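Local coordinates for protein ATP-dependent DNA helicase PIF1 (Candida albicans, PDB 7OTJ) that probably unwinds duplex, G-quadruplex and forked RNA-DNA hybrid structures in the 5'-3' direction at the cost of ATP, maintaining nuclear and mitochondrial genomes, at residues G230-E242 with K462-Q475. Numbering follows the deposited sequence.
With K (potassium ion), chain I; nucleotides of chain C.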
ATOM      1  N   GLY A 230      -9.347  19.850 -15.404  1.00117.57           N
ATOM      2  CA  GLY A 230      -9.426  19.316 -14.064  1.00113.87           C
ATOM      3  C   GLY A 230      -8.739  17.990 -13.835  1.00112.08           C
ATOM      4  O   GLY A 230      -8.757  17.487 -12.705  1.00109.31           O
ATOM      5  N   ILE A 231      -8.131  17.399 -14.862  1.00111.18           N
ATOM      6  CA  ILE A 231      -7.434  16.121 -14.726  1.00105.33           C
ATOM      7  C   ILE A 231      -5.989  16.401 -14.335  1.00 99.63           C
ATOM      8  O   ILE A 231      -5.254  17.072 -15.068  1.00 97.52           O
ATOM      9  CB  ILE A 231      -7.507  15.300 -16.024  1.00104.63           C
ATOM     10  CG1 ILE A 231      -8.947  14.868 -16.312  1.00 97.07           C
ATOM     11  CG2 ILE A 231      -6.608  14.082 -15.924  1.00 85.08           C
ATOM     12  CD1 ILE A 231      -9.542  13.965 -15.254  1.00 81.84           C
ATOM     13  N   VAL A 232      -5.591  15.905 -13.173  1.00 91.81           N
ATOM     14  CA  VAL A 232      -4.255  16.110 -12.623  1.00 87.44           C
ATOM     15  C   VAL A 232      -3.484  14.797 -12.738  1.00 82.37           C
ATOM     16  O   VAL A 232      -3.961  13.759 -12.258  1.00 77.06           O
ATOM     17  CB  VAL A 232      -4.323  16.600 -11.165  1.00 91.99           C
ATOM     18  CG1 VAL A 232      -4.592  18.090 -11.127  1.00 89.30           C
ATOM     19  CG2 VAL A 232      -5.408  15.852 -10.410  1.00 90.59           C
ATOM     20  N   PRO A 233      -2.311  14.784 -13.367  1.00 75.20           N
ATOM     21  CA  PRO A 233      -1.536  13.540 -13.463  1.00 64.04           C
ATOM     22  C   PRO A 233      -0.757  13.262 -12.183  1.00 69.14           C
ATOM     23  O   PRO A 233      -0.202  14.170 -11.558  1.00 64.47           O
ATOM     24  CB  PRO A 233      -0.591  13.804 -14.645  1.00 61.73           C
ATOM     25  CG  PRO A 233      -0.427  15.288 -14.666  1.00 66.40           C
ATOM     26  CD  PRO A 233      -1.721  15.878 -14.161  1.00 68.30           C
ATOM     27  N   SER A 234      -0.737  11.991 -11.784  1.00 47.85           N
ATOM     28  CA  SER A 234       0.018  11.588 -10.607  1.00 55.69           C
ATOM     29  C   SER A 234       1.512  11.623 -10.899  1.00 57.29           C
ATOM     30  O   SER A 234       1.957  11.347 -12.016  1.00 61.56           O
ATOM     31  CB  SER A 234      -0.379  10.180 -10.158  1.00 60.53           C
ATOM     32  OG  SER A 234      -1.775  10.061  -9.970  1.00 72.76           O
ATOM     33  N   GLU A 235       2.291  11.988  -9.886  1.00 52.46           N
ATOM     34  CA  GLU A 235       3.741  12.066 -10.007  1.00 52.10           C
ATOM     35  C   GLU A 235       4.382  10.994  -9.129  1.00 53.38           C
ATOM     36  O   GLU A 235       4.143  10.955  -7.916  1.00 51.10           O
ATOM     37  CB  GLU A 235       4.234  13.464  -9.622  1.00 52.49           C
ATOM     38  CG  GLU A 235       3.595  14.596 -10.435  1.00 58.71           C
ATOM     39  CD  GLU A 235       4.267  15.947 -10.218  1.00 64.11           C
ATOM     40  OE1 GLU A 235       3.612  16.989 -10.443  1.00 59.57           O
ATOM     41  OE2 GLU A 235       5.451  15.968  -9.822  1.00 65.12           O
ATOM     42  N   LEU A 236       5.215  10.148  -9.733  1.00 45.32           N
ATOM     43  CA  LEU A 236       5.920   9.092  -9.018  1.00 46.58           C
ATOM     44  C   LEU A 236       7.399   9.433  -8.923  1.00 49.12           C
ATOM     45  O   LEU A 236       8.016   9.809  -9.922  1.00 58.29           O
ATOM     46  CB  LEU A 236       5.750   7.742  -9.720  1.00 51.31           C
ATOM     47  CG  LEU A 236       4.329   7.198  -9.857  1.00 50.35           C
ATOM     48  CD1 LEU A 236       4.356   5.796 -10.440  1.00 41.99           C
ATOM     49  CD2 LEU A 236       3.631   7.215  -8.510  1.00 47.33           C
ATOM     50  N   TYR A 237       7.970   9.260  -7.732  1.00 54.91           N
ATOM     51  CA  TYR A 237       9.390   9.491  -7.500  1.00 46.66           C
ATOM     52  C   TYR A 237       9.948   8.370  -6.636  1.00 53.06           C
ATOM     53  O   TYR A 237       9.208   7.634  -5.980  1.00 53.16           O
ATOM     54  CB  TYR A 237       9.651  10.832  -6.819  1.00 48.43           C
ATOM     55  CG  TYR A 237       9.136  12.025  -7.585  1.00 56.68           C
ATOM     56  CD1 TYR A 237       7.842  12.479  -7.399  1.00 50.70           C
ATOM     57  CD2 TYR A 237       9.944  12.695  -8.499  1.00 56.41           C
ATOM     58  CE1 TYR A 237       7.363  13.563  -8.097  1.00 56.07           C
ATOM     59  CE2 TYR A 237       9.471  13.780  -9.198  1.00 51.35           C
ATOM     60  CZ  TYR A 237       8.179  14.211  -8.994  1.00 53.60           C
ATOM     61  OH  TYR A 237       7.694  15.293  -9.692  1.00 55.18           O
ATOM     62  N   ALA A 238      11.273   8.249  -6.643  1.00 50.32           N
ATOM     63  CA  ALA A 238      11.916   7.197  -5.866  1.00 46.72           C
ATOM     64  C   ALA A 238      12.011   7.560  -4.390  1.00 55.43           C
ATOM     65  O   ALA A 238      11.904   6.683  -3.527  1.00 49.47           O
ATOM     66  CB  ALA A 238      13.306   6.903  -6.426  1.00 51.83           C
ATOM     67  N   THR A 239      12.223   8.834  -4.077  1.00 63.51           N
ATOM     68  CA  THR A 239      12.488   9.258  -2.712  1.00 55.07           C
ATOM     69  C   THR A 239      11.372  10.156  -2.194  1.00 57.55           C
ATOM     70  O   THR A 239      10.589  10.737  -2.954  1.00 51.96           O
ATOM     71  CB  THR A 239      13.819  10.012  -2.625  1.00 61.23           C
ATOM     72  OG1 THR A 239      13.699  11.255  -3.332  1.00 61.52           O
ATOM     73  CG2 THR A 239      14.937   9.187  -3.240  1.00 52.67           C
ATOM     74  N   ARG A 240      11.383  10.351  -0.877  1.00 55.41           N
ATOM     75  CA  ARG A 240      10.345  11.155  -0.252  1.00 55.30           C
ATOM     76  C   ARG A 240      10.630  12.637  -0.407  1.00 59.00           C
ATOM     77  O   ARG A 240       9.700  13.427  -0.594  1.00 67.95           O
ATOM     78  CB  ARG A 240      10.211  10.782   1.222  1.00 52.52           C
ATOM     79  CG  ARG A 240       9.303   9.586   1.432  1.00 66.40           C
ATOM     80  CD  ARG A 240       9.211   9.185   2.890  1.00 75.27           C
ATOM     81  NE  ARG A 240      10.494   8.724   3.406  1.00 69.09           N
ATOM     82  CZ  ARG A 240      10.694   8.322   4.652  1.00 69.24           C
ATOM     83  NH1 ARG A 240       9.703   8.267   5.527  1.00 78.94           N
ATOM     84  NH2 ARG A 240      11.919   7.973   5.032  1.00 73.79           N
ATOM     85  N   TYR A 241      11.904  13.032  -0.287  1.00 57.29           N
ATOM     86  CA  TYR A 241      12.321  14.392  -0.614  1.00 63.28           C
ATOM     87  C   TYR A 241      11.662  14.899  -1.892  1.00 60.44           C
ATOM     88  O   TYR A 241      11.027  15.957  -1.899  1.00 63.38           O
ATOM     89  CB  TYR A 241      13.846  14.454  -0.728  1.00 65.81           C
ATOM     90  CG  TYR A 241      14.396  15.859  -0.874  1.00 61.97           C
ATOM     91  CD1 TYR A 241      14.475  16.715   0.220  1.00 73.12           C
ATOM     92  CD2 TYR A 241      14.849  16.325  -2.101  1.00 68.46           C
ATOM     93  CE1 TYR A 241      14.987  18.003   0.090  1.00 66.75           C
ATOM     94  CE2 TYR A 241      15.360  17.607  -2.240  1.00 68.41           C
ATOM     95  CZ  TYR A 241      15.426  18.441  -1.142  1.00 68.63           C
ATOM     96  OH  TYR A 241      15.934  19.715  -1.284  1.00 74.72           O
ATOM     97  N   GLU A 242      11.785  14.135  -2.984  1.00 60.61           N
ATOM     98  CA  GLU A 242      11.126  14.507  -4.235  1.00 55.05           C
ATOM     99  C   GLU A 242       9.619  14.605  -4.050  1.00 54.86           C
ATOM    100  O   GLU A 242       8.989  15.575  -4.490  1.00 66.38           O
ATOM    101  CB  GLU A 242      11.454  13.497  -5.333  1.00 53.46           C
ATOM    102  CG  GLU A 242      12.912  13.402  -5.711  1.00 54.46           C
ATOM    103  CD  GLU A 242      13.232  12.104  -6.424  1.00 61.40           C
ATOM    104  OE1 GLU A 242      13.019  11.026  -5.824  1.00 73.37           O
ATOM    105  OE2 GLU A 242      13.685  12.156  -7.583  1.00 62.05           O
ATOM    106  N   LYS A 462      -3.248   8.520 -15.770  1.00 52.05           N
ATOM    107  CA  LYS A 462      -2.315   9.542 -16.225  1.00 47.63           C
ATOM    108  C   LYS A 462      -1.269   9.755 -15.143  1.00 55.20           C
ATOM    109  O   LYS A 462      -1.613  10.052 -13.995  1.00 65.41           O
ATOM    110  CB  LYS A 462      -3.057  10.837 -16.552  1.00 51.95           C
ATOM    111  CG  LYS A 462      -4.025  10.661 -17.715  1.00 60.75           C
ATOM    112  CD  LYS A 462      -4.648  11.966 -18.154  1.00 61.48           C
ATOM    113  CE  LYS A 462      -5.652  11.733 -19.272  1.00 84.80           C
ATOM    114  NZ  LYS A 462      -5.093  10.915 -20.387  1.00 78.54           N
ATOM    115  N   VAL A 463       0.001   9.584 -15.502  1.00 46.31           N
ATOM    116  CA  VAL A 463       1.079   9.570 -14.518  1.00 50.31           C
ATOM    117  C   VAL A 463       2.370  10.021 -15.189  1.00 52.72           C
ATOM    118  O   VAL A 463       2.675   9.617 -16.315  1.00 56.18           O
ATOM    119  CB  VAL A 463       1.220   8.168 -13.873  1.00 53.57           C
ATOM    120  CG1 VAL A 463       1.285   7.081 -14.940  1.00 43.90           C
ATOM    121  CG2 VAL A 463       2.434   8.102 -12.951  1.00 43.44           C
ATOM    122  N   VAL A 464       3.131  10.866 -14.496  1.00 46.71           N
ATOM    123  CA  VAL A 464       4.482  11.229 -14.911  1.00 50.73           C
ATOM    124  C   VAL A 464       5.460  10.575 -13.944  1.00 50.22           C
ATOM    125  O   VAL A 464       5.327  10.715 -12.722  1.00 54.33           O
ATOM    126  CB  VAL A 464       4.689  12.756 -14.981  1.00 51.38           C
ATOM    127  CG1 VAL A 464       4.067  13.458 -13.799  1.00 48.50           C
ATOM    128  CG2 VAL A 464       6.167  13.074 -15.045  1.00 48.99           C
ATOM    129  N   VAL A 465       6.422   9.838 -14.492  1.00 51.30           N
ATOM    130  CA  VAL A 465       7.395   9.076 -13.720  1.00 48.07           C
ATOM    131  C   VAL A 465       8.756   9.735 -13.889  1.00 52.67           C
ATOM    132  O   VAL A 465       9.235   9.908 -15.017  1.00 57.05           O
ATOM    133  CB  VAL A 465       7.443   7.603 -14.155  1.00 50.65           C
ATOM    134  CG1 VAL A 465       8.573   6.872 -13.427  1.00 43.76           C
ATOM    135  CG2 VAL A 465       6.107   6.928 -13.895  1.00 48.67           C
ATOM    136  N   ASP A 466       9.378  10.106 -12.775  1.00 52.22           N
ATOM    137  CA  ASP A 466      10.706  10.707 -12.777  1.00 50.91           C
ATOM    138  C   ASP A 466      11.674   9.673 -12.222  1.00 52.84           C
ATOM    139  O   ASP A 466      11.669   9.388 -11.021  1.00 61.37           O
ATOM    140  CB  ASP A 466      10.738  11.990 -11.949  1.00 60.97           C
ATOM    141  CG  ASP A 466      12.092  12.685 -12.001  1.00 58.28           C
ATOM    142  OD1 ASP A 466      13.000  12.179 -12.692  1.00 55.22           O
ATOM    143  OD2 ASP A 466      12.251  13.739 -11.349  1.00 59.50           O
ATOM    144  N   MET A 467      12.497   9.104 -13.101  1.00 54.36           N
ATOM    145  CA  MET A 467      13.397   8.022 -12.739  1.00 52.70           C
ATOM    146  C   MET A 467      14.718   8.511 -12.156  1.00 59.02           C
ATOM    147  O   MET A 467      15.656   7.715 -12.035  1.00 58.55           O
ATOM    148  CB  MET A 467      13.649   7.137 -13.957  1.00 47.35           C
ATOM    149  CG  MET A 467      12.365   6.537 -14.492  1.00 46.26           C
ATOM    150  SD  MET A 467      12.603   5.521 -15.944  1.00 52.12           S
ATOM    151  CE  MET A 467      13.891   4.415 -15.387  1.00 47.39           C
ATOM    152  N   LYS A 468      14.780   9.778 -11.730  1.00 62.95           N
ATOM    153  CA  LYS A 468      16.055  10.422 -11.421  1.00 56.37           C
ATOM    154  C   LYS A 468      16.793   9.701 -10.298  1.00 59.90           C
ATOM    155  O   LYS A 468      17.987   9.402 -10.418  1.00 58.24           O
ATOM    156  CB  LYS A 468      15.819  11.889 -11.052  1.00 57.12           C
ATOM    157  CG  LYS A 468      17.073  12.773 -11.030  1.00 66.67           C
ATOM    158  CD  LYS A 468      17.312  13.422 -12.395  1.00 78.42           C
ATOM    159  CE  LYS A 468      18.419  14.473 -12.372  1.00 77.50           C
ATOM    160  NZ  LYS A 468      18.455  15.258 -13.651  1.00 63.41           N
ATOM    161  N   LYS A 469      16.101   9.410  -9.195  1.00 62.12           N
ATOM    162  CA  LYS A 469      16.742   8.867  -8.004  1.00 60.48           C
ATOM    163  C   LYS A 469      16.477   7.375  -7.809  1.00 54.96           C
ATOM    164  O   LYS A 469      16.621   6.876  -6.691  1.00 61.49           O
ATOM    165  CB  LYS A 469      16.293   9.639  -6.759  1.00 58.11           C
ATOM    166  CG  LYS A 469      16.660  11.114  -6.745  1.00 57.01           C
ATOM    167  CD  LYS A 469      18.166  11.312  -6.894  1.00 78.75           C
ATOM    168  CE  LYS A 469      18.535  12.787  -7.041  1.00 62.78           C
ATOM    169  NZ  LYS A 469      19.998  12.987  -7.272  1.00 74.17           N
ATOM    170  N   ILE A 470      16.102   6.650  -8.870  1.00 53.18           N
ATOM    171  CA  ILE A 470      15.837   5.218  -8.730  1.00 58.05           C
ATOM    172  C   ILE A 470      17.089   4.527  -8.212  1.00 56.44           C
ATOM    173  O   ILE A 470      18.183   4.681  -8.769  1.00 58.08           O
ATOM    174  CB  ILE A 470      15.366   4.607 -10.063  1.00 57.30           C
ATOM    175  CG1 ILE A 470      13.839   4.540 -10.140  1.00 49.13           C
ATOM    176  CG2 ILE A 470      15.864   3.181 -10.204  1.00 51.51           C
ATOM    177  CD1 ILE A 470      13.142   5.846  -9.939  1.00 50.95           C
ATOM    178  N   PHE A 471      16.936   3.764  -7.130  1.00 60.99           N
ATOM    179  CA  PHE A 471      18.072   3.161  -6.453  1.00 60.13           C
ATOM    180  C   PHE A 471      17.917   1.666  -6.223  1.00 62.16           C
ATOM    181  O   PHE A 471      18.864   1.036  -5.739  1.00 58.93           O
ATOM    182  CB  PHE A 471      18.305   3.852  -5.097  1.00 60.71           C
ATOM    183  CG  PHE A 471      17.097   3.832  -4.199  1.00 71.40           C
ATOM    184  CD1 PHE A 471      16.873   2.770  -3.330  1.00 66.83           C
ATOM    185  CD2 PHE A 471      16.173   4.868  -4.232  1.00 63.26           C
ATOM    186  CE1 PHE A 471      15.756   2.747  -2.512  1.00 59.81           C
ATOM    187  CE2 PHE A 471      15.052   4.846  -3.412  1.00 62.55           C
ATOM    188  CZ  PHE A 471      14.846   3.786  -2.555  1.00 59.88           C
ATOM    189  N   GLU A 472      16.779   1.072  -6.585  1.00 58.15           N
ATOM    190  CA  GLU A 472      16.436  -0.268  -6.136  1.00 56.17           C
ATOM    191  C   GLU A 472      15.955  -1.125  -7.299  1.00 53.28           C
ATOM    192  O   GLU A 472      15.327  -0.633  -8.241  1.00 52.37           O
ATOM    193  CB  GLU A 472      15.348  -0.204  -5.052  1.00 54.15           C
ATOM    194  CG  GLU A 472      14.963  -1.537  -4.424  1.00 54.63           C
ATOM    195  CD  GLU A 472      16.067  -2.128  -3.571  1.00 52.61           C
ATOM    196  OE1 GLU A 472      16.928  -2.847  -4.121  1.00 46.24           O
ATOM    197  OE2 GLU A 472      16.074  -1.868  -2.350  1.00 62.68           O
ATOM    198  N   ASN A 473      16.239  -2.427  -7.198  1.00 57.22           N
ATOM    199  CA  ASN A 473      15.755  -3.390  -8.176  1.00 47.92           C
ATOM    200  C   ASN A 473      14.239  -3.340  -8.264  1.00 47.75           C
ATOM    201  O   ASN A 473      13.547  -3.172  -7.255  1.00 47.34           O
ATOM    202  CB  ASN A 473      16.185  -4.808  -7.799  1.00 51.38           C
ATOM    203  CG  ASN A 473      17.683  -4.968  -7.738  1.00 63.25           C
ATOM    204  OD1 ASN A 473      18.414  -4.421  -8.568  1.00 63.13           O
ATOM    205  ND2 ASN A 473      18.154  -5.721  -6.747  1.00 57.68           N
ATOM    206  N   GLY A 474      13.727  -3.534  -9.477  1.00 43.69           N
ATOM    207  CA  GLY A 474      12.304  -3.511  -9.736  1.00 42.65           C
ATOM    208  C   GLY A 474      11.615  -2.175  -9.563  1.00 41.88           C
ATOM    209  O   GLY A 474      10.417  -2.079  -9.858  1.00 50.47           O
ATOM    210  N   GLN A 475      12.316  -1.139  -9.089  1.00 42.13           N
ATOM    211  CA  GLN A 475      11.679   0.162  -8.885  1.00 44.35           C
ATOM    212  C   GLN A 475      11.274   0.810 -10.211  1.00 51.93           C
ATOM    213  O   GLN A 475      10.201   1.420 -10.311  1.00 44.88           O
ATOM    214  CB  GLN A 475      12.610   1.075  -8.088  1.00 47.23           C
ATOM    215  CG  GLN A 475      11.922   2.252  -7.413  1.00 47.23           C
ATOM    216  CD  GLN A 475      12.845   2.984  -6.454  1.00 49.74           C
ATOM    217  OE1 GLN A 475      14.069   2.940  -6.597  1.00 58.21           O
ATOM    218  NE2 GLN A 475      12.263   3.650  -5.463  1.00 47.77           N
TER
HETATM  219  K     K I1005      13.255   9.480  -8.504  1.00 93.30           K
ATOM    220  OP3  DT C   1      19.888  10.768  -0.505  1.00119.33           O
ATOM    221  P    DT C   1      18.958  10.571  -1.639  1.00148.77           P
ATOM    222  OP1  DT C   1      19.726  10.564  -2.902  1.00119.57           O
ATOM    223  OP2  DT C   1      17.849  11.536  -1.483  1.00125.52           O
ATOM    224  O5'  DT C   1      18.345   9.115  -1.441  1.00114.87           O
ATOM    225  C5'  DT C   1      17.870   8.718  -0.168  1.00104.04           C
ATOM    226  C4'  DT C   1      16.732   7.730  -0.320  1.00 99.10           C
ATOM    227  O4'  DT C   1      17.146   6.656  -1.199  1.00 98.54           O
ATOM    228  C3'  DT C   1      16.296   7.042   0.962  1.00 87.89           C
ATOM    229  O3'  DT C   1      14.947   6.594   0.824  1.00 71.98           O
ATOM    230  C2'  DT C   1      17.271   5.872   1.021  1.00 88.83           C
ATOM    231  C1'  DT C   1      17.327   5.468  -0.451  1.00 91.94           C
ATOM    232  N1   DT C   1      18.619   4.857  -0.872  1.00100.56           N
ATOM    233  C2   DT C   1      18.930   3.573  -0.475  1.00103.60           C
ATOM    234  O2   DT C   1      18.203   2.890   0.230  1.00 90.31           O
ATOM    235  N3   DT C   1      20.137   3.113  -0.934  1.00110.77           N
ATOM    236  C4   DT C   1      21.042   3.792  -1.736  1.00113.06           C
ATOM    237  O4   DT C   1      22.103   3.294  -2.097  1.00125.51           O
ATOM    238  C5   DT C   1      20.648   5.129  -2.116  1.00 98.95           C
ATOM    239  C7   DT C   1      21.543   5.962  -2.982  1.00 90.75           C
ATOM    240  C6   DT C   1      19.471   5.588  -1.675  1.00 98.87           C
ATOM    241  P    DT C   2      13.735   7.526   1.317  1.00 59.82           P
ATOM    242  OP1  DT C   2      13.595   8.655   0.369  1.00 71.41           O
ATOM    243  OP2  DT C   2      13.969   7.781   2.757  1.00 68.46           O
ATOM    244  O5'  DT C   2      12.438   6.605   1.158  1.00 60.58           O
ATOM    245  C5'  DT C   2      11.904   6.342  -0.138  1.00 60.57           C
ATOM    246  C4'  DT C   2      11.454   4.897  -0.263  1.00 51.42           C
ATOM    247  O4'  DT C   2      12.614   4.048  -0.337  1.00 59.91           O
ATOM    248  C3'  DT C   2      10.613   4.395   0.899  1.00 51.83           C
ATOM    249  O3'  DT C   2       9.247   4.479   0.547  1.00 49.80           O
ATOM    250  C2'  DT C   2      11.050   2.937   1.089  1.00 52.62           C
ATOM    251  C1'  DT C   2      12.431   2.872   0.435  1.00 61.82           C
ATOM    252  N1   DT C   2      13.568   2.765   1.405  1.00 52.67           N
ATOM    253  C2   DT C   2      14.545   1.817   1.191  1.00 61.84           C
ATOM    254  O2   DT C   2      14.522   1.032   0.257  1.00 63.43           O
ATOM    255  N3   DT C   2      15.551   1.808   2.123  1.00 54.52           N
ATOM    256  C4   DT C   2      15.681   2.643   3.216  1.00 56.24           C
ATOM    257  O4   DT C   2      16.624   2.556   3.997  1.00 61.04           O
ATOM    258  C5   DT C   2      14.631   3.623   3.373  1.00 56.10           C
ATOM    259  C7   DT C   2      14.667   4.586   4.524  1.00 61.11           C
ATOM    260  C6   DT C   2      13.639   3.639   2.469  1.00 54.35           C
ATOM    261  P    DT C   3       8.166   5.002   1.610  1.00 55.63           P
ATOM    262  OP1  DT C   3       7.013   5.541   0.846  1.00 49.90           O
ATOM    263  OP2  DT C   3       8.879   5.865   2.581  1.00 56.61           O
ATOM    264  O5'  DT C   3       7.714   3.667   2.378  1.00 57.84           O
ATOM    265  C5'  DT C   3       7.124   2.601   1.645  1.00 53.60           C
ATOM    266  C4'  DT C   3       7.114   1.298   2.439  1.00 54.41           C
ATOM    267  O4'  DT C   3       8.466   0.859   2.680  1.00 62.65           O
ATOM    268  C3'  DT C   3       6.468   1.368   3.808  1.00 54.98           C
ATOM    269  O3'  DT C   3       5.077   1.126   3.690  1.00 47.27           O
ATOM    270  C2'  DT C   3       7.162   0.239   4.572  1.00 56.62           C
ATOM    271  C1'  DT C   3       8.544   0.183   3.925  1.00 64.12           C
ATOM    272  N1   DT C   3       9.618   0.824   4.728  1.00 67.80           N
ATOM    273  C2   DT C   3      10.359   0.058   5.594  1.00 66.92           C
ATOM    274  O2   DT C   3      10.169  -1.131   5.757  1.00 60.18           O
ATOM    275  N3   DT C   3      11.336   0.745   6.271  1.00 67.37           N
ATOM    276  C4   DT C   3      11.641   2.096   6.158  1.00 68.84           C
ATOM    277  O4   DT C   3      12.536   2.631   6.808  1.00 69.44           O
ATOM    278  C5   DT C   3      10.824   2.836   5.225  1.00 73.19           C
ATOM    279  C7   DT C   3      11.054   4.307   5.016  1.00 65.44           C
ATOM    280  C6   DT C   3       9.869   2.171   4.561  1.00 72.19           C
TER
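Leu236 and Val464 sit at the middle of a parallel strand pair, 234-237 with 463-466. Leu236 N donates to Val464 O at 3.0 Å, in a bond bent little from straight (168°). Val464 N and Asp466 N donate to Ser234 O and Leu236 O, respectively. On one face of the sheet the CG of Leu236 packs against Val463 CG2 at 3.7 Å. On the other, Glu235 and Val464 run side by side, CG against CG1. The CB of Asp466 lies 3.5 Å from CE2 of the Tyr237 ring. With CG opposite the backbone N (chi1 -177°), the Asp466 carboxylate brings OD2 to the ring edge and bonds through OD1 to Asn493. These are the two central strands of a four-stranded parallel sheet, flanked by 449-451 and 489-492, in the second RecA-like domain of this SF1 helicase. Beyond the strands, a potassium ion bridges the segments. It is held by both carboxylate oxygens of Glu242, OE2 at 2.9 Å, and by the backbone O of Asp466. Thr239 and Glu242 form a capping box at the start of helix 240-253, and Glu242 OE1 accepts from both N and OG1 of Thr239. Packing is close at buried Ala238, whose CB meets Ile470 CD1, the Phe471 ring and Gln475 NE2. One face of that ring lies under the sugar of DT1 of chain C, with C1' over its centre, while Arg240 N and NH2 donate hydrogen bonds to OP1 and OP2 of DT2 of chain C. The opposite end is looser: the side chains of exposed, poorly ordered Ile231 and of Lys462 cross at about a right angle, CG2 3.6 Å from CD.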